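Local coordinates for alkane monooxygenase (Geobacillus thermodenitrificans, PDB 3B9O), which belongs to the luciferase-like monooxygenases, a family of TIM-barrel flavoproteins, and holds flavin mononucleotide in its pocket, at residues Y169-D178 and R423-R434. Residues are numbered along the deposited sequence; the frame is centred on the assembly and turned at random.
Sequences YKLWEGSWED and RLPDDHIAARYR
Y169, K170 and E173, on the last turns of helix 154-174 in this TIM-barrel protein, pack against the 3-10 segment 429-433 and the loop before it, so that the C-terminal tail after helix 412-417 lies along the end of that helix. The ring contacts centre on Y169. The methyl CB of A430 sits over one face of the Y169 ring, 3.5 Å from its centroid, a CH-pi contact close to the ring normal. H428 turns its edge toward the Y169 face in an offset edge-to-face pair, planes at 88°. With CG of H428 anti to the backbone N (chi1 -164°), ND1 accepts a bond from A430 N, 3.1 Å away, and NE2 bonds to H240 O, so the ring is held at both nitrogens and its rotation is set. Y169 OH is bonded to H240 ND1, which also joins the contact to helix 231-240. K170, extended beyond CG, runs across one face of the Y433 ring, its CG 3.8 Å from the centroid, on the way to a salt bridge with E166. The charged contacts centre on E173. E173 and R434 lie side by side, pointing the same way. R434 NE gives OE2 of E173 a nearly straight bond of 3.0 Å, in the guanidinium plane but from above the carboxylate plane; NH2 adds a weak one. The same NH2 donates to L424 O at 2.7 Å, so the guanidinium spans helix and loop. E173 OE1 is hydrogen-bonded to T221 OG1 and accepts from a water, which in turn accepts from L424 N. Farther out, D178 OD2, also paired with R220, forms a salt bridge of 3.3 Å with R423 NH1 at the guanidinium edge; R423 NH2 bonds to S217 O, while a second water accepts from NH1 and donates to D178 OD1.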
loop_
_atom_site.group_PDB
_atom_site.type_symbol
_atom_site.label_atom_id
_atom_site.label_comp_id
_atom_site.label_asym_id
_atom_site.label_seq_id
_atom_site.Cartn_x
_atom_site.Cartn_y
_atom_site.Cartn_z
ATOM N N TYR A 169 6.958 17.470 0.102
ATOM C CA TYR A 169 8.398 17.486 -0.275
ATOM C C TYR A 169 9.114 18.751 0.231
ATOM O O TYR A 169 10.204 18.656 0.792
ATOM C CB TYR A 169 8.618 17.425 -1.802
ATOM C CG TYR A 169 8.142 16.184 -2.535
ATOM C CD1 TYR A 169 7.742 16.282 -3.873
ATOM C CD2 TYR A 169 8.088 14.917 -1.908
ATOM C CE1 TYR A 169 7.315 15.174 -4.596
ATOM C CE2 TYR A 169 7.661 13.772 -2.632
ATOM C CZ TYR A 169 7.263 13.929 -3.972
ATOM O OH TYR A 169 6.854 12.841 -4.696
ATOM N N LYS A 170 8.514 19.940 0.030
ATOM C CA LYS A 170 9.144 21.187 0.543
ATOM C C LYS A 170 9.356 21.156 2.059
ATOM O O LYS A 170 10.430 21.448 2.532
ATOM C CB LYS A 170 8.333 22.412 0.162
ATOM C CG LYS A 170 8.381 22.729 -1.358
ATOM C CD LYS A 170 7.243 23.699 -1.722
ATOM C CE LYS A 170 7.302 23.908 -3.232
ATOM N NZ LYS A 170 6.508 25.064 -3.647
ATOM N N LEU A 171 8.323 20.785 2.801
ATOM C CA LEU A 171 8.430 20.589 4.265
ATOM C C LEU A 171 9.512 19.590 4.698
ATOM O O LEU A 171 10.370 19.865 5.550
ATOM C CB LEU A 171 7.043 20.203 4.851
ATOM C CG LEU A 171 5.928 21.255 4.688
ATOM C CD1 LEU A 171 4.566 20.695 5.072
ATOM C CD2 LEU A 171 6.258 22.565 5.508
ATOM N N TRP A 172 9.482 18.422 4.083
ATOM C CA TRP A 172 10.348 17.330 4.480
ATOM C C TRP A 172 11.813 17.464 4.085
ATOM O O TRP A 172 12.667 17.006 4.815
ATOM C CB TRP A 172 9.812 16.020 3.906
ATOM C CG TRP A 172 8.535 15.546 4.535
ATOM C CD1 TRP A 172 8.155 15.716 5.832
ATOM C CD2 TRP A 172 7.531 14.726 3.919
ATOM N NE1 TRP A 172 6.943 15.096 6.052
ATOM C CE2 TRP A 172 6.548 14.459 4.905
ATOM C CE3 TRP A 172 7.353 14.203 2.617
ATOM C CZ2 TRP A 172 5.382 13.728 4.624
ATOM C CZ3 TRP A 172 6.215 13.466 2.334
ATOM C CH2 TRP A 172 5.235 13.224 3.343
ATOM N N GLU A 173 12.067 18.067 2.918
ATOM C CA GLU A 173 13.381 18.097 2.284
ATOM C C GLU A 173 14.020 19.464 2.367
ATOM O O GLU A 173 15.236 19.571 2.431
ATOM C CB GLU A 173 13.291 17.743 0.789
ATOM C CG GLU A 173 12.742 16.322 0.458
ATOM C CD GLU A 173 13.715 15.228 0.873
ATOM O OE1 GLU A 173 13.243 14.137 1.223
ATOM O OE2 GLU A 173 14.936 15.465 0.841
ATOM N N GLY A 174 13.205 20.499 2.336
ATOM C CA GLY A 174 13.756 21.860 2.177
ATOM C C GLY A 174 13.656 22.833 3.360
ATOM O O GLY A 174 14.396 23.840 3.438
ATOM N N SER A 175 12.733 22.585 4.270
ATOM C CA SER A 175 12.504 23.561 5.311
ATOM C C SER A 175 13.650 23.651 6.326
ATOM O O SER A 175 14.129 24.753 6.645
ATOM C CB SER A 175 11.162 23.303 5.957
ATOM O OG SER A 175 10.909 24.214 7.008
ATOM N N TRP A 176 14.093 22.514 6.844
ATOM C CA TRP A 176 15.197 22.468 7.800
ATOM C C TRP A 176 16.363 21.855 7.060
ATOM O O TRP A 176 16.192 20.819 6.436
ATOM C CB TRP A 176 14.882 21.543 8.987
ATOM C CG TRP A 176 13.758 22.012 9.885
ATOM C CD1 TRP A 176 12.498 22.447 9.486
ATOM C CD2 TRP A 176 13.775 22.106 11.306
ATOM N NE1 TRP A 176 11.777 22.813 10.578
ATOM C CE2 TRP A 176 12.525 22.585 11.706
ATOM C CE3 TRP A 176 14.734 21.810 12.296
ATOM C CZ2 TRP A 176 12.193 22.786 13.060
ATOM C CZ3 TRP A 176 14.403 22.010 13.635
ATOM C CH2 TRP A 176 13.149 22.500 14.006
ATOM N N GLU A 177 17.537 22.466 7.189
ATOM C CA GLU A 177 18.768 21.975 6.602
ATOM C C GLU A 177 19.281 20.749 7.380
ATOM O O GLU A 177 18.928 20.556 8.551
ATOM C CB GLU A 177 19.812 23.099 6.600
ATOM C CG GLU A 177 19.363 24.343 5.796
ATOM C CD GLU A 177 20.459 25.403 5.650
ATOM O OE1 GLU A 177 20.103 26.617 5.645
ATOM O OE2 GLU A 177 21.653 25.016 5.574
ATOM N N ASP A 178 20.090 19.918 6.722
ATOM C CA ASP A 178 20.611 18.681 7.325
ATOM C C ASP A 178 21.039 18.711 8.776
ATOM O O ASP A 178 20.610 17.862 9.583
ATOM C CB ASP A 178 21.709 18.058 6.477
ATOM C CG ASP A 178 21.154 17.359 5.263
ATOM O OD1 ASP A 178 21.976 16.784 4.516
ATOM O OD2 ASP A 178 19.904 17.379 5.056
ATOM N N ARG A 423 18.073 8.791 1.778
ATOM C CA ARG A 423 17.233 9.853 1.227
ATOM C C ARG A 423 16.970 9.664 -0.274
ATOM O O ARG A 423 17.650 8.858 -0.929
ATOM C CB ARG A 423 17.778 11.239 1.589
ATOM C CG ARG A 423 17.363 11.610 3.047
ATOM C CD ARG A 423 18.445 12.303 3.889
ATOM N NE ARG A 423 18.082 12.321 5.321
ATOM C CZ ARG A 423 18.487 13.244 6.202
ATOM N NH1 ARG A 423 19.252 14.271 5.821
ATOM N NH2 ARG A 423 18.102 13.155 7.466
ATOM N N LEU A 424 15.910 10.321 -0.766
ATOM C CA LEU A 424 15.493 10.275 -2.165
ATOM C C LEU A 424 16.664 10.566 -3.125
ATOM O O LEU A 424 17.480 11.469 -2.849
ATOM C CB LEU A 424 14.424 11.337 -2.369
ATOM C CG LEU A 424 12.935 11.044 -2.613
ATOM C CD1 LEU A 424 12.492 9.593 -2.561
ATOM C CD2 LEU A 424 11.989 11.952 -1.832
ATOM N N PRO A 425 16.747 9.819 -4.252
ATOM C CA PRO A 425 17.935 10.013 -5.114
ATOM C C PRO A 425 17.870 11.339 -5.833
ATOM O O PRO A 425 16.810 11.986 -5.840
ATOM C CB PRO A 425 17.855 8.843 -6.086
ATOM C CG PRO A 425 16.388 8.528 -6.186
ATOM C CD PRO A 425 15.852 8.775 -4.770
ATOM N N ASP A 426 18.998 11.758 -6.409
ATOM C CA ASP A 426 19.102 13.063 -7.098
ATOM C C ASP A 426 18.095 13.216 -8.233
ATOM O O ASP A 426 17.724 14.328 -8.586
ATOM C CB ASP A 426 20.504 13.226 -7.685
ATOM C CG ASP A 426 21.562 13.478 -6.614
ATOM O OD1 ASP A 426 21.216 13.986 -5.513
ATOM O OD2 ASP A 426 22.743 13.167 -6.887
ATOM N N ASP A 427 17.686 12.106 -8.836
ATOM C CA ASP A 427 16.777 12.194 -9.998
ATOM C C ASP A 427 15.281 12.213 -9.670
ATOM O O ASP A 427 14.443 12.454 -10.558
ATOM C CB ASP A 427 17.101 11.143 -11.059
ATOM C CG ASP A 427 16.734 9.761 -10.643
ATOM O OD1 ASP A 427 16.445 8.936 -11.515
ATOM O OD2 ASP A 427 16.749 9.451 -9.452
ATOM N N HIS A 428 14.943 11.963 -8.408
ATOM C CA HIS A 428 13.576 12.196 -7.920
ATOM C C HIS A 428 13.207 13.699 -7.875
ATOM O O HIS A 428 14.022 14.522 -7.490
ATOM C CB HIS A 428 13.407 11.560 -6.541
ATOM C CG HIS A 428 11.977 11.416 -6.123
ATOM N ND1 HIS A 428 11.237 12.472 -5.632
ATOM C CD2 HIS A 428 11.147 10.348 -6.145
ATOM C CE1 HIS A 428 10.014 12.059 -5.355
ATOM N NE2 HIS A 428 9.934 10.770 -5.657
ATOM N N ILE A 429 11.975 14.068 -8.218
ATOM C CA ILE A 429 11.581 15.505 -8.250
ATOM C C ILE A 429 11.652 16.277 -6.894
ATOM O O ILE A 429 11.901 17.494 -6.858
ATOM C CB ILE A 429 10.182 15.710 -8.959
ATOM C CG1 ILE A 429 9.080 14.935 -8.240
ATOM C CG2 ILE A 429 10.244 15.233 -10.413
ATOM C CD1 ILE A 429 7.697 15.338 -8.676
ATOM N N ALA A 430 11.431 15.574 -5.790
ATOM C CA ALA A 430 11.586 16.138 -4.450
ATOM C C ALA A 430 12.991 16.661 -4.159
ATOM O O ALA A 430 13.149 17.555 -3.330
ATOM C CB ALA A 430 11.211 15.127 -3.412
ATOM N N ALA A 431 14.003 16.099 -4.828
ATOM C CA ALA A 431 15.391 16.494 -4.624
ATOM C C ALA A 431 15.649 17.955 -4.982
ATOM O O ALA A 431 16.623 18.566 -4.477
ATOM C CB ALA A 431 16.340 15.583 -5.390
ATOM N N ARG A 432 14.778 18.500 -5.830
ATOM C CA ARG A 432 14.763 19.939 -6.214
ATOM C C ARG A 432 14.696 20.885 -5.030
ATOM O O ARG A 432 15.188 22.015 -5.119
ATOM C CB ARG A 432 13.564 20.264 -7.125
ATOM C CG ARG A 432 13.753 19.834 -8.563
ATOM C CD ARG A 432 12.477 19.298 -9.162
ATOM N NE ARG A 432 12.756 18.403 -10.292
ATOM C CZ ARG A 432 12.434 18.675 -11.555
ATOM N NH1 ARG A 432 11.812 19.817 -11.848
ATOM N NH2 ARG A 432 12.720 17.809 -12.527
ATOM N N TYR A 433 14.076 20.449 -3.930
ATOM C CA TYR A 433 13.812 21.362 -2.806
ATOM C C TYR A 433 14.860 21.369 -1.712
ATOM O O TYR A 433 14.714 22.070 -0.710
ATOM C CB TYR A 433 12.431 21.127 -2.213
ATOM C CG TYR A 433 11.343 21.128 -3.238
ATOM C CD1 TYR A 433 11.000 22.294 -3.942
ATOM C CD2 TYR A 433 10.650 19.963 -3.512
ATOM C CE1 TYR A 433 9.971 22.270 -4.913
ATOM C CE2 TYR A 433 9.644 19.924 -4.454
ATOM C CZ TYR A 433 9.307 21.072 -5.151
ATOM O OH TYR A 433 8.301 20.983 -6.081
ATOM N N ARG A 434 15.942 20.643 -1.915
ATOM C CA ARG A 434 16.994 20.599 -0.909
ATOM C C ARG A 434 17.812 21.879 -0.642
ATOM O O ARG A 434 18.303 22.073 0.474
ATOM C CB ARG A 434 17.889 19.416 -1.166
ATOM C CG ARG A 434 17.125 18.168 -1.023
ATOM C CD ARG A 434 17.914 17.011 -1.504
ATOM N NE ARG A 434 17.216 15.776 -1.158
ATOM C CZ ARG A 434 17.498 14.565 -1.636
ATOM N NH1 ARG A 434 18.469 14.370 -2.521
ATOM N NH2 ARG A 434 16.791 13.538 -1.210
HETATM O O HOH W 1 14.700 11.982 1.147
HETATM O O HOH W 2 17.971 20.543 2.588
HETATM O O HOH W 3 17.359 24.230 2.695
HETATM O O HOH W 4 21.038 14.261 3.839
#